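Local atomic coordinates of BH0493 protein (Bacillus halodurans C-125, PDB entry 2QEE), a protein that binds zinc and is probably a metal-dependent hydrolase of the amidohydrolase superfamily, its substrate not established. Residues 44-56 against 91-103. Residues are numbered along the deposited sequence; the frame is centred on the assembly and turned at random.
Sequences IDELLTYHYLVAE and VSEACRGVLTCLQ
With CG anti to the carbonyl carbon (chi1 -68°) and the chain extended beyond it, Glu-56 carries its carboxylate to the start of helix 93-103, where Ser-92 OG, turned between its own backbone N and carbonyl carbon (chi1 77°), donates to the syn lone pair of Glu-56 OE1 at 2.7 Å. The same OG accepts from Cys-95 N at 3.2 Å, an N-cap bond that ties the carboxylate to the helix end. A water donates to Glu-56 OE2 at 2.7 Å and accepts from Ala-94 N, and OE2 also forms a salt bridge with Arg-316 of the second subunit. A glutamine in place of Glu-56 would probably leave that arginine without its charge partner and disturb the water bridge. Farther along, Val-98 is a knob among Ile-44, Leu-47, Leu-48 and Leu-53: its CG1 meets Ile-44 CD1 at 3.6 Å, the two side chains crossing at about a right angle, and its CG2 meets Leu-53 CD1 at 3.8 Å. The other Leu-53 branch, CD2, rests on Ala-94 CB and Cys-95 SG, both at 3.6 Å. Helix 93-103 runs nearly antiparallel to helix 44-48 (164°) and spans the break before helix 51-56. The side chain of Tyr-52, whose CB meets Ala-94 CB, lies about 7 Å from the bound zinc ion, while helix 73-86 packs on Leu-48, helix 114-122 on Ile-44 and Leu-102, and helix 363-388 on Leu-47 and Thr-100.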
loop_
_atom_site.group_PDB
_atom_site.type_symbol
_atom_site.label_atom_id
_atom_site.label_comp_id
_atom_site.label_asym_id
_atom_site.label_seq_id
_atom_site.Cartn_x
_atom_site.Cartn_y
_atom_site.Cartn_z
ATOM N N ILE C 44 14.671 31.209 8.749
ATOM C CA ILE C 44 13.342 30.749 9.268
ATOM C C ILE C 44 12.150 31.211 8.416
ATOM O O ILE C 44 11.135 30.496 8.306
ATOM C CB ILE C 44 13.170 31.110 10.747
ATOM C CG1 ILE C 44 11.889 30.550 11.376
ATOM C CG2 ILE C 44 13.215 32.683 10.917
ATOM C CD1 ILE C 44 11.710 29.006 11.298
ATOM N N ASP C 45 12.201 32.433 7.878
ATOM C CA ASP C 45 11.150 32.877 6.977
ATOM C C ASP C 45 11.068 32.045 5.709
ATOM O O ASP C 45 9.961 31.761 5.235
ATOM C CB ASP C 45 11.371 34.354 6.615
ATOM C CG ASP C 45 11.033 35.294 7.768
ATOM O OD1 ASP C 45 10.399 34.888 8.756
ATOM O OD2 ASP C 45 11.387 36.478 7.675
ATOM N N GLU C 46 12.208 31.610 5.180
ATOM C CA GLU C 46 12.231 30.747 4.012
ATOM C C GLU C 46 11.715 29.326 4.398
ATOM O O GLU C 46 10.954 28.747 3.657
ATOM C CB GLU C 46 13.632 30.660 3.493
ATOM C CG GLU C 46 14.128 32.036 2.923
ATOM C CD GLU C 46 13.498 32.411 1.588
ATOM O OE1 GLU C 46 12.689 31.635 0.990
ATOM O OE2 GLU C 46 13.854 33.508 1.104
ATOM N N LEU C 47 12.156 28.820 5.549
ATOM C CA LEU C 47 11.629 27.532 6.080
ATOM C C LEU C 47 10.111 27.543 6.164
ATOM O O LEU C 47 9.446 26.641 5.709
ATOM C CB LEU C 47 12.186 27.200 7.464
ATOM C CG LEU C 47 13.635 26.717 7.492
ATOM C CD1 LEU C 47 14.140 26.584 8.957
ATOM C CD2 LEU C 47 13.770 25.363 6.741
ATOM N N LEU C 48 9.562 28.604 6.760
ATOM C CA LEU C 48 8.130 28.706 6.946
ATOM C C LEU C 48 7.333 28.911 5.656
ATOM O O LEU C 48 6.173 28.531 5.582
ATOM C CB LEU C 48 7.860 29.850 7.928
ATOM C CG LEU C 48 8.091 29.450 9.393
ATOM C CD1 LEU C 48 8.049 30.734 10.284
ATOM C CD2 LEU C 48 7.084 28.394 9.971
ATOM N N THR C 49 7.953 29.502 4.633
ATOM C CA THR C 49 7.217 29.768 3.384
ATOM C C THR C 49 7.542 28.753 2.268
ATOM O O THR C 49 7.161 28.942 1.106
ATOM C CB THR C 49 7.453 31.230 2.931
ATOM O OG1 THR C 49 8.861 31.422 2.776
ATOM C CG2 THR C 49 6.939 32.189 3.971
ATOM N N TYR C 50 8.255 27.689 2.634
ATOM C CA TYR C 50 8.423 26.446 1.850
ATOM C C TYR C 50 7.039 26.097 1.280
ATOM O O TYR C 50 6.034 26.256 1.997
ATOM C CB TYR C 50 8.800 25.330 2.851
ATOM C CG TYR C 50 9.225 23.971 2.283
ATOM C CD1 TYR C 50 9.830 23.850 1.034
ATOM C CD2 TYR C 50 9.092 22.812 3.070
ATOM C CE1 TYR C 50 10.311 22.592 0.562
ATOM C CE2 TYR C 50 9.569 21.544 2.608
ATOM C CZ TYR C 50 10.187 21.444 1.378
ATOM O OH TYR C 50 10.622 20.210 0.923
ATOM N N HIS C 51 6.974 25.614 0.034
ATOM C CA HIS C 51 5.676 25.415 -0.607
ATOM C C HIS C 51 4.857 24.318 0.069
ATOM O O HIS C 51 3.620 24.327 -0.005
ATOM C CB HIS C 51 5.802 25.188 -2.115
ATOM C CG HIS C 51 6.478 23.905 -2.519
ATOM N ND1 HIS C 51 5.805 22.705 -2.626
ATOM C CD2 HIS C 51 7.759 23.645 -2.869
ATOM C CE1 HIS C 51 6.636 21.769 -3.054
ATOM N NE2 HIS C 51 7.826 22.312 -3.207
ATOM N N TYR C 52 5.528 23.354 0.711
ATOM C CA TYR C 52 4.762 22.342 1.458
ATOM C C TYR C 52 3.870 23.015 2.490
ATOM O O TYR C 52 2.756 22.557 2.758
ATOM C CB TYR C 52 5.670 21.338 2.201
ATOM C CG TYR C 52 6.472 20.355 1.388
ATOM C CD1 TYR C 52 7.002 20.675 0.148
ATOM C CD2 TYR C 52 6.813 19.086 1.930
ATOM C CE1 TYR C 52 7.790 19.751 -0.560
ATOM C CE2 TYR C 52 7.617 18.138 1.207
ATOM C CZ TYR C 52 8.085 18.491 -0.020
ATOM O OH TYR C 52 8.842 17.600 -0.712
ATOM N N LEU C 53 4.385 24.068 3.119
ATOM C CA LEU C 53 3.654 24.770 4.168
ATOM C C LEU C 53 2.628 25.732 3.603
ATOM O O LEU C 53 1.597 25.944 4.233
ATOM C CB LEU C 53 4.589 25.479 5.150
ATOM C CG LEU C 53 5.437 24.503 6.013
ATOM C CD1 LEU C 53 6.242 25.262 7.037
ATOM C CD2 LEU C 53 4.534 23.501 6.729
ATOM N N VAL C 54 2.902 26.277 2.421
ATOM C CA VAL C 54 1.839 27.032 1.704
ATOM C C VAL C 54 0.577 26.174 1.442
ATOM O O VAL C 54 -0.552 26.564 1.828
ATOM C CB VAL C 54 2.391 27.629 0.395
ATOM C CG1 VAL C 54 1.278 28.361 -0.377
ATOM C CG2 VAL C 54 3.543 28.582 0.731
ATOM N N ALA C 55 0.778 24.956 0.931
ATOM C CA ALA C 55 -0.354 24.035 0.745
ATOM C C ALA C 55 -1.077 23.848 2.086
ATOM O O ALA C 55 -2.305 23.970 2.182
ATOM C CB ALA C 55 0.158 22.692 0.208
ATOM N N GLU C 56 -0.327 23.574 3.164
ATOM C CA GLU C 56 -0.979 23.276 4.425
ATOM C C GLU C 56 -1.738 24.482 5.005
ATOM O O GLU C 56 -2.844 24.311 5.481
ATOM C CB GLU C 56 0.036 22.713 5.428
ATOM C CG GLU C 56 0.503 21.300 4.963
ATOM C CD GLU C 56 1.525 20.686 5.907
ATOM O OE1 GLU C 56 1.438 20.940 7.139
ATOM O OE2 GLU C 56 2.393 19.958 5.359
ATOM N N VAL C 91 1.822 19.276 14.106
ATOM C CA VAL C 91 2.096 17.809 14.037
ATOM C C VAL C 91 2.436 17.246 12.672
ATOM O O VAL C 91 2.953 16.089 12.611
ATOM C CB VAL C 91 0.949 16.951 14.619
ATOM C CG1 VAL C 91 0.842 17.152 16.214
ATOM C CG2 VAL C 91 -0.383 17.296 13.929
ATOM N N SER C 92 2.110 17.946 11.586
ATOM C CA SER C 92 2.487 17.437 10.240
ATOM C C SER C 92 3.996 17.286 10.105
ATOM O O SER C 92 4.770 17.913 10.850
ATOM C CB SER C 92 1.963 18.315 9.105
ATOM O OG SER C 92 2.778 19.478 9.006
ATOM N N GLU C 93 4.410 16.463 9.124
ATOM C CA GLU C 93 5.836 16.266 8.922
ATOM C C GLU C 93 6.605 17.572 8.610
ATOM O O GLU C 93 7.703 17.803 9.159
ATOM C CB GLU C 93 6.064 15.239 7.814
ATOM C CG GLU C 93 7.485 14.996 7.375
ATOM C CD GLU C 93 8.472 14.514 8.479
ATOM O OE1 GLU C 93 8.081 14.154 9.599
ATOM O OE2 GLU C 93 9.678 14.576 8.161
ATOM N N ALA C 94 6.048 18.386 7.702
ATOM C CA ALA C 94 6.683 19.643 7.302
ATOM C C ALA C 94 6.751 20.647 8.465
ATOM O O ALA C 94 7.777 21.315 8.672
ATOM C CB ALA C 94 5.950 20.215 6.092
ATOM N N CYS C 95 5.717 20.673 9.310
ATOM C CA CYS C 95 5.758 21.573 10.463
ATOM C C CYS C 95 6.739 21.032 11.517
ATOM O O CYS C 95 7.564 21.799 12.063
ATOM C CB CYS C 95 4.386 21.734 11.070
ATOM S SG CYS C 95 3.263 22.696 10.003
ATOM N N ARG C 96 6.673 19.719 11.826
ATOM C CA ARG C 96 7.670 19.112 12.697
ATOM C C ARG C 96 9.082 19.472 12.224
ATOM O O ARG C 96 9.990 19.822 13.059
ATOM C CB ARG C 96 7.513 17.602 12.680
ATOM C CG ARG C 96 8.548 16.784 13.450
ATOM C CD ARG C 96 8.536 15.349 12.789
ATOM N NE ARG C 96 9.536 14.531 13.459
ATOM C CZ ARG C 96 9.970 13.363 13.008
ATOM N NH1 ARG C 96 9.512 12.869 11.853
ATOM N NH2 ARG C 96 10.882 12.703 13.702
ATOM N N GLY C 97 9.311 19.337 10.928
ATOM C CA GLY C 97 10.629 19.640 10.372
ATOM C C GLY C 97 11.139 21.044 10.725
ATOM O O GLY C 97 12.305 21.192 11.088
ATOM N N VAL C 98 10.282 22.067 10.612
ATOM C CA VAL C 98 10.698 23.429 11.024
ATOM C C VAL C 98 11.219 23.418 12.455
ATOM O O VAL C 98 12.286 23.992 12.740
ATOM C CB VAL C 98 9.558 24.463 10.826
ATOM C CG1 VAL C 98 9.946 25.891 11.346
ATOM C CG2 VAL C 98 9.162 24.561 9.326
ATOM N N LEU C 99 10.536 22.715 13.357
ATOM C CA LEU C 99 10.968 22.675 14.753
ATOM C C LEU C 99 12.289 21.933 14.888
ATOM O O LEU C 99 13.149 22.381 15.674
ATOM C CB LEU C 99 9.893 21.986 15.603
ATOM C CG LEU C 99 8.488 22.619 15.443
ATOM C CD1 LEU C 99 7.521 21.918 16.392
ATOM C CD2 LEU C 99 8.609 24.104 15.839
ATOM N N THR C 100 12.453 20.789 14.182
ATOM C CA THR C 100 13.757 20.093 14.237
ATOM C C THR C 100 14.919 21.013 13.843
ATOM O O THR C 100 15.973 20.999 14.468
ATOM C CB THR C 100 13.682 18.814 13.380
ATOM O OG1 THR C 100 12.705 17.954 14.003
ATOM C CG2 THR C 100 15.082 18.091 13.278
ATOM N N CYS C 101 14.702 21.836 12.815
ATOM C CA CYS C 101 15.714 22.804 12.366
ATOM C C CYS C 101 16.047 23.806 13.462
ATOM O O CYS C 101 17.254 24.024 13.759
ATOM C CB CYS C 101 15.208 23.554 11.146
ATOM S SG CYS C 101 15.062 22.514 9.663
ATOM N N LEU C 102 15.022 24.444 14.032
ATOM C CA LEU C 102 15.262 25.437 15.090
ATOM C C LEU C 102 16.055 24.825 16.242
ATOM O O LEU C 102 17.041 25.394 16.719
ATOM C CB LEU C 102 13.924 25.993 15.603
ATOM C CG LEU C 102 13.127 26.797 14.582
ATOM C CD1 LEU C 102 11.800 27.040 15.204
ATOM C CD2 LEU C 102 13.895 28.158 14.347
ATOM N N GLN C 103 15.633 23.651 16.692
ATOM C CA GLN C 103 16.326 22.976 17.784
ATOM C C GLN C 103 17.796 22.712 17.403
ATOM O O GLN C 103 18.717 22.932 18.208
ATOM C CB GLN C 103 15.597 21.657 18.111
ATOM C CG GLN C 103 16.046 21.065 19.443
ATOM C CD GLN C 103 15.573 19.653 19.603
ATOM O OE1 GLN C 103 15.714 18.814 18.675
ATOM N NE2 GLN C 103 14.970 19.376 20.772
HETATM O O HOH W 1 3.741 17.717 6.068
#